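Local atomic coordinates of protein (hdlp (histone deacetylase-like protein)) (Aquifex aeolicus, PDB entry 1C3P), a protein that belongs to the zinc-dependent histone deacetylase family, probably removes acetyl groups from lysine side chains and may take part in acetoin breakdown. Residues L32-A37 against A305-W310; E63-T68 against S136-F141. All blocks are in the same frame, centred on the assembly; numbering follows the deposited sequence.

Overall arrangement
Two contacts in one arginase-like alpha/beta domain illustrate how place in the fold sets chemistry. Contact 1 joins two helices, 28-37 and 299-314, and every residue that touches is buried; contact 2 lays the start of helix 63-75 against an irregular loop between strand 122-125 and helix 146-156 and is only partly buried. The two share no element and lie on opposite sides of the chain's centre, about 31 Å apart between centres and about 12 Å at their nearest atoms. Contact 1 works through side chains on both helices, whereas in contact 2 one aromatic ring covers loop backbone. In both, touching residues (Thr307, Trp310; Tyr65, Ser136) hydrogen-bond through their side chains outside the paired segments.

Contact 1: L32-A37 against A305-W310; sequences LRFKDA and AWTLIW. Unlike the reference sequence in segment 32-37: Lys35 (reference Leu).
Phe34 opens the contact by presenting the CD2-CE2 edge of its ring to Thr307, whose OG1 lies in the ring plane, 3.1 Å from Phe34 CD2. With CG anti to the backbone N (chi1 -172°), the ring reaches across to helix 299-314; the two side chains cross roughly at right angles, with the hydroxyl at the ring's edge. Thr307 OG1 is hydrogen-bonded to Ala303 O, one turn earlier in its own helix, so this buried hydroxyl is satisfied locally while meeting the aromatic rim.

One residue on, Lys35, which replaces the leucine of the reference sequence, passes Thr307 and crosses Trp310. Its CD comes 3.3 Å from Trp310 CD1, and CE lies over one face of the indole. Bends at chi3 and chi4 fold the chain back, leaving NZ 5.1 Å from the centroid of the five-membered ring, at most a weak cation-pi attraction; the aliphatic part does most of the touching. Trp310 NE1 is hydrogen-bonded to Leu40 O, just past helix 28-37.

The local helix axes approach to 10.5 Å and cross at -63°. Strand 4-8 borders Lys35 and Trp310 through Leu6, helix 324-332 packs on Phe34, and Phe275 and Phe279 of helix 272-286 touch Ile309.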
loop_
_atom_site.group_PDB
_atom_site.type_symbol
_atom_site.label_atom_id
_atom_site.label_comp_id
_atom_site.label_asym_id
_atom_site.label_seq_id
_atom_site.Cartn_x
_atom_site.Cartn_y
_atom_site.Cartn_z
ATOM N N LEU A 32 10.004 -1.551 -11.919
ATOM C CA LEU A 32 10.472 -0.809 -13.078
ATOM C C LEU A 32 11.278 -1.694 -14.010
ATOM O O LEU A 32 11.043 -1.683 -15.210
ATOM C CB LEU A 32 11.317 0.401 -12.655
ATOM C CG LEU A 32 10.602 1.607 -12.033
ATOM C CD1 LEU A 32 11.607 2.728 -11.765
ATOM C CD2 LEU A 32 9.534 2.111 -12.986
ATOM N N ARG A 33 12.223 -2.454 -13.459
ATOM C CA ARG A 33 13.042 -3.327 -14.292
ATOM C C ARG A 33 12.194 -4.415 -14.926
ATOM O O ARG A 33 12.442 -4.824 -16.056
ATOM C CB ARG A 33 14.183 -3.945 -13.473
ATOM C CG ARG A 33 15.220 -2.910 -13.009
ATOM C CD ARG A 33 16.514 -3.550 -12.516
ATOM N NE ARG A 33 16.302 -4.411 -11.358
ATOM C CZ ARG A 33 17.271 -5.068 -10.728
ATOM N NH1 ARG A 33 18.525 -4.964 -11.142
ATOM N NH2 ARG A 33 16.987 -5.824 -9.674
ATOM N N PHE A 34 11.177 -4.870 -14.202
ATOM C CA PHE A 34 10.296 -5.909 -14.698
ATOM C C PHE A 34 9.415 -5.390 -15.839
ATOM O O PHE A 34 9.298 -6.026 -16.890
ATOM C CB PHE A 34 9.413 -6.432 -13.559
ATOM C CG PHE A 34 8.604 -7.630 -13.933
ATOM C CD1 PHE A 34 9.209 -8.871 -14.065
ATOM C CD2 PHE A 34 7.235 -7.515 -14.186
ATOM C CE1 PHE A 34 8.456 -10.000 -14.445
ATOM C CE2 PHE A 34 6.472 -8.625 -14.563
ATOM C CZ PHE A 34 7.089 -9.876 -14.693
ATOM N N LYS A 35 8.792 -4.229 -15.671
ATOM C CA LYS A 35 7.969 -3.775 -16.775
ATOM C C LYS A 35 8.806 -3.456 -18.000
ATOM O O LYS A 35 8.323 -3.574 -19.119
ATOM C CB LYS A 35 7.121 -2.586 -16.378
ATOM C CG LYS A 35 5.927 -2.996 -15.534
ATOM C CD LYS A 35 5.112 -1.799 -15.142
ATOM C CE LYS A 35 5.924 -0.865 -14.284
ATOM N NZ LYS A 35 7.136 -0.334 -14.960
ATOM N N ASP A 36 10.054 -3.062 -17.791
ATOM C CA ASP A 36 10.928 -2.760 -18.915
ATOM C C ASP A 36 11.279 -4.067 -19.612
ATOM O O ASP A 36 11.190 -4.166 -20.839
ATOM C CB ASP A 36 12.201 -2.051 -18.441
ATOM C CG ASP A 36 13.127 -1.674 -19.597
ATOM O OD1 ASP A 36 12.650 -1.071 -20.582
ATOM O OD2 ASP A 36 14.332 -1.970 -19.511
ATOM N N ALA A 37 11.666 -5.073 -18.832
ATOM C CA ALA A 37 12.011 -6.380 -19.399
ATOM C C ALA A 37 10.834 -6.955 -20.208
ATOM O O ALA A 37 11.045 -7.607 -21.229
ATOM C CB ALA A 37 12.431 -7.359 -18.273
ATOM N N ALA A 305 1.707 -8.854 -9.961
ATOM C CA ALA A 305 0.457 -8.205 -9.588
ATOM C C ALA A 305 0.411 -6.732 -9.940
ATOM O O ALA A 305 -0.580 -6.256 -10.496
ATOM C CB ALA A 305 0.175 -8.418 -8.071
ATOM N N TRP A 306 1.465 -5.988 -9.617
ATOM C CA TRP A 306 1.453 -4.583 -9.974
ATOM C C TRP A 306 1.527 -4.435 -11.479
ATOM O O TRP A 306 1.070 -3.437 -12.029
ATOM C CB TRP A 306 2.590 -3.814 -9.304
ATOM C CG TRP A 306 2.268 -3.443 -7.875
ATOM C CD1 TRP A 306 1.032 -3.388 -7.304
ATOM C CD2 TRP A 306 3.192 -3.012 -6.873
ATOM N NE1 TRP A 306 1.126 -2.946 -6.004
ATOM C CE2 TRP A 306 2.441 -2.708 -5.716
ATOM C CE3 TRP A 306 4.585 -2.850 -6.839
ATOM C CZ2 TRP A 306 3.040 -2.251 -4.534
ATOM C CZ3 TRP A 306 5.181 -2.398 -5.668
ATOM C CH2 TRP A 306 4.404 -2.102 -4.529
ATOM N N THR A 307 2.103 -5.423 -12.153
ATOM C CA THR A 307 2.164 -5.343 -13.605
ATOM C C THR A 307 0.728 -5.394 -14.129
ATOM O O THR A 307 0.385 -4.662 -15.053
ATOM C CB THR A 307 3.046 -6.476 -14.193
ATOM O OG1 THR A 307 4.422 -6.178 -13.915
ATOM C CG2 THR A 307 2.850 -6.603 -15.703
ATOM N N LEU A 308 -0.121 -6.235 -13.535
ATOM C CA LEU A 308 -1.522 -6.285 -13.962
ATOM C C LEU A 308 -2.168 -4.906 -13.781
ATOM O O LEU A 308 -2.939 -4.434 -14.632
ATOM C CB LEU A 308 -2.312 -7.335 -13.165
ATOM C CG LEU A 308 -1.933 -8.803 -13.380
ATOM C CD1 LEU A 308 -2.890 -9.731 -12.599
ATOM C CD2 LEU A 308 -2.006 -9.105 -14.884
ATOM N N ILE A 309 -1.858 -4.254 -12.665
ATOM C CA ILE A 309 -2.410 -2.932 -12.407
ATOM C C ILE A 309 -1.918 -1.947 -13.462
ATOM O O ILE A 309 -2.694 -1.143 -13.980
ATOM C CB ILE A 309 -1.979 -2.383 -11.032
ATOM C CG1 ILE A 309 -2.517 -3.273 -9.910
ATOM C CG2 ILE A 309 -2.479 -0.956 -10.876
ATOM C CD1 ILE A 309 -4.030 -3.338 -9.860
ATOM N N TRP A 310 -0.628 -1.999 -13.782
ATOM C CA TRP A 310 -0.101 -1.054 -14.771
ATOM C C TRP A 310 -0.747 -1.284 -16.143
ATOM O O TRP A 310 -1.117 -0.328 -16.833
ATOM C CB TRP A 310 1.419 -1.164 -14.861
ATOM C CG TRP A 310 1.997 -0.228 -15.861
ATOM C CD1 TRP A 310 2.653 -0.568 -17.009
ATOM C CD2 TRP A 310 1.878 1.207 -15.874
ATOM N NE1 TRP A 310 2.942 0.561 -17.739
ATOM C CE2 TRP A 310 2.478 1.663 -17.066
ATOM C CE3 TRP A 310 1.321 2.149 -14.996
ATOM C CZ2 TRP A 310 2.537 3.020 -17.405
ATOM C CZ3 TRP A 310 1.377 3.495 -15.329
ATOM C CH2 TRP A 310 1.983 3.919 -16.526
#

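Contact 2: E63-T68 against S136-F141; sequences EDYINT and SRANGF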
loop_
_atom_site.group_PDB
_atom_site.type_symbol
_atom_site.label_atom_id
_atom_site.label_comp_id
_atom_site.label_asym_id
_atom_site.label_seq_id
_atom_site.Cartn_x
_atom_site.Cartn_y
_atom_site.Cartn_z
ATOM N N GLU A 63 7.916 18.302 13.568
ATOM C CA GLU A 63 9.313 18.616 13.314
ATOM C C GLU A 63 10.339 17.829 14.087
ATOM O O GLU A 63 11.356 17.433 13.522
ATOM C CB GLU A 63 9.589 20.100 13.541
ATOM C CG GLU A 63 9.306 20.985 12.365
ATOM C CD GLU A 63 10.021 22.318 12.486
ATOM O OE1 GLU A 63 11.271 22.311 12.557
ATOM O OE2 GLU A 63 9.337 23.364 12.512
ATOM N N ASP A 64 10.098 17.624 15.380
ATOM C CA ASP A 64 11.051 16.894 16.212
ATOM C C ASP A 64 11.235 15.459 15.692
ATOM O O ASP A 64 12.356 14.930 15.686
ATOM C CB ASP A 64 10.590 16.837 17.671
ATOM C CG ASP A 64 9.244 16.138 17.837
ATOM O OD1 ASP A 64 8.932 15.689 18.963
ATOM O OD2 ASP A 64 8.485 16.050 16.849
ATOM N N TYR A 65 10.135 14.834 15.274
ATOM C CA TYR A 65 10.181 13.468 14.744
ATOM C C TYR A 65 10.945 13.439 13.416
ATOM O O TYR A 65 11.846 12.624 13.249
ATOM C CB TYR A 65 8.752 12.894 14.559
ATOM C CG TYR A 65 8.733 11.531 13.887
ATOM C CD1 TYR A 65 9.472 10.459 14.405
ATOM C CD2 TYR A 65 7.997 11.319 12.714
ATOM C CE1 TYR A 65 9.488 9.209 13.768
ATOM C CE2 TYR A 65 8.007 10.073 12.067
ATOM C CZ TYR A 65 8.753 9.027 12.590
ATOM O OH TYR A 65 8.806 7.820 11.919
ATOM N N ILE A 66 10.597 14.330 12.492
ATOM C CA ILE A 66 11.273 14.383 11.201
ATOM C C ILE A 66 12.747 14.666 11.418
ATOM O O ILE A 66 13.579 14.001 10.813
ATOM C CB ILE A 66 10.670 15.478 10.277
ATOM C CG1 ILE A 66 9.235 15.104 9.923
ATOM C CG2 ILE A 66 11.512 15.633 9.001
ATOM C CD1 ILE A 66 9.147 13.788 9.128
ATOM N N ASN A 67 13.077 15.632 12.283
ATOM C CA ASN A 67 14.489 15.949 12.516
ATOM C C ASN A 67 15.245 14.755 13.071
ATOM O O ASN A 67 16.427 14.563 12.759
ATOM C CB ASN A 67 14.677 17.150 13.453
ATOM C CG ASN A 67 14.285 18.473 12.804
ATOM O OD1 ASN A 67 14.219 18.587 11.586
ATOM N ND2 ASN A 67 14.041 19.478 13.625
ATOM N N THR A 68 14.562 13.941 13.870
ATOM C CA THR A 68 15.194 12.765 14.443
ATOM C C THR A 68 15.498 11.737 13.354
ATOM O O THR A 68 16.553 11.108 13.368
ATOM C CB THR A 68 14.315 12.123 15.529
ATOM O OG1 THR A 68 14.145 13.058 16.610
ATOM C CG2 THR A 68 14.977 10.874 16.071
ATOM N N SER A 136 4.162 11.237 15.014
ATOM C CA SER A 136 5.453 11.432 15.642
ATOM C C SER A 136 6.118 10.137 16.054
ATOM O O SER A 136 6.873 10.120 17.024
ATOM C CB SER A 136 5.274 12.324 16.880
ATOM O OG SER A 136 4.552 13.497 16.554
ATOM N N ARG A 137 5.885 9.051 15.316
ATOM C CA ARG A 137 6.485 7.771 15.687
ATOM C C ARG A 137 6.499 6.735 14.558
ATOM O O ARG A 137 5.534 6.636 13.813
ATOM C CB ARG A 137 5.720 7.199 16.888
ATOM C CG ARG A 137 5.967 5.737 17.176
ATOM C CD ARG A 137 5.061 5.269 18.308
ATOM N NE ARG A 137 5.519 5.739 19.609
ATOM C CZ ARG A 137 6.373 5.074 20.381
ATOM N NH1 ARG A 137 6.860 3.905 19.984
ATOM N NH2 ARG A 137 6.745 5.579 21.549
ATOM N N ALA A 138 7.579 5.956 14.457
ATOM C CA ALA A 138 7.683 4.921 13.425
ATOM C C ALA A 138 6.835 3.708 13.821
ATOM O O ALA A 138 6.570 3.488 15.005
ATOM C CB ALA A 138 9.173 4.499 13.231
ATOM N N ASN A 139 6.402 2.919 12.844
ATOM C CA ASN A 139 5.575 1.775 13.150
ATOM C C ASN A 139 5.372 0.884 11.932
ATOM O O ASN A 139 5.177 1.381 10.820
ATOM C CB ASN A 139 4.215 2.281 13.677
ATOM C CG ASN A 139 3.244 1.162 13.980
ATOM O OD1 ASN A 139 3.512 0.299 14.819
ATOM N ND2 ASN A 139 2.096 1.176 13.304
ATOM N N GLY A 140 5.431 -0.429 12.147
ATOM C CA GLY A 140 5.210 -1.378 11.066
ATOM C C GLY A 140 6.088 -1.209 9.839
ATOM O O GLY A 140 5.601 -1.326 8.708
ATOM N N PHE A 141 7.375 -0.950 10.056
ATOM C CA PHE A 141 8.344 -0.772 8.970
ATOM C C PHE A 141 8.194 0.591 8.323
ATOM O O PHE A 141 8.937 0.911 7.410
ATOM C CB PHE A 141 8.150 -1.782 7.830
ATOM C CG PHE A 141 8.093 -3.223 8.250
ATOM C CD1 PHE A 141 7.633 -4.187 7.338
ATOM C CD2 PHE A 141 8.513 -3.640 9.508
ATOM C CE1 PHE A 141 7.595 -5.524 7.673
ATOM C CE2 PHE A 141 8.476 -4.994 9.851
ATOM C CZ PHE A 141 8.017 -5.933 8.928
#
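Tyr65 lays one face of its ring over the backbone of Ser136 and Arg137, so that a flat side chain covers a length of irregular main chain. Arg137 N sits 3.7 Å above the ring plane, over its centre, while Ser136 C lies nearer the rim, 3.7 Å from Tyr65 CG. Placing CG anti to the backbone N (chi1 174°) carries the ring away from helix 63-75 and along the loop. Its far end reaches Ala138, with Tyr65 OH 3.6 Å from Ala138 CB; the hydroxyl bonds to Tyr143 O further along the same loop. Replacing Tyr65 with an alanine would probably uncover the Ser136-Arg137 backbone and leave Tyr143 O without this hydroxyl partner.

The polar side chains nearby look elsewhere. Ser136 OG is hydrogen-bonded to Thr62 OG1, immediately before the helix, whereas the Arg137 side chain leaves its backbone away from helix 63-75, and its NH2 is hydrogen-bonded to Glu84 O. Within the helix, Thr68 OG1 and Thr68 N grip Asp64 O from opposite faces of its plane, the hydroxyl at 2.7 Å from that oxygen.

Helix 82-86 touches Thr68 and bonds through Tyr86 to the backbone of Ala138, bridging the two segments; helix 54-57 packs against Ile66, and the loop runs on to helix 146-156.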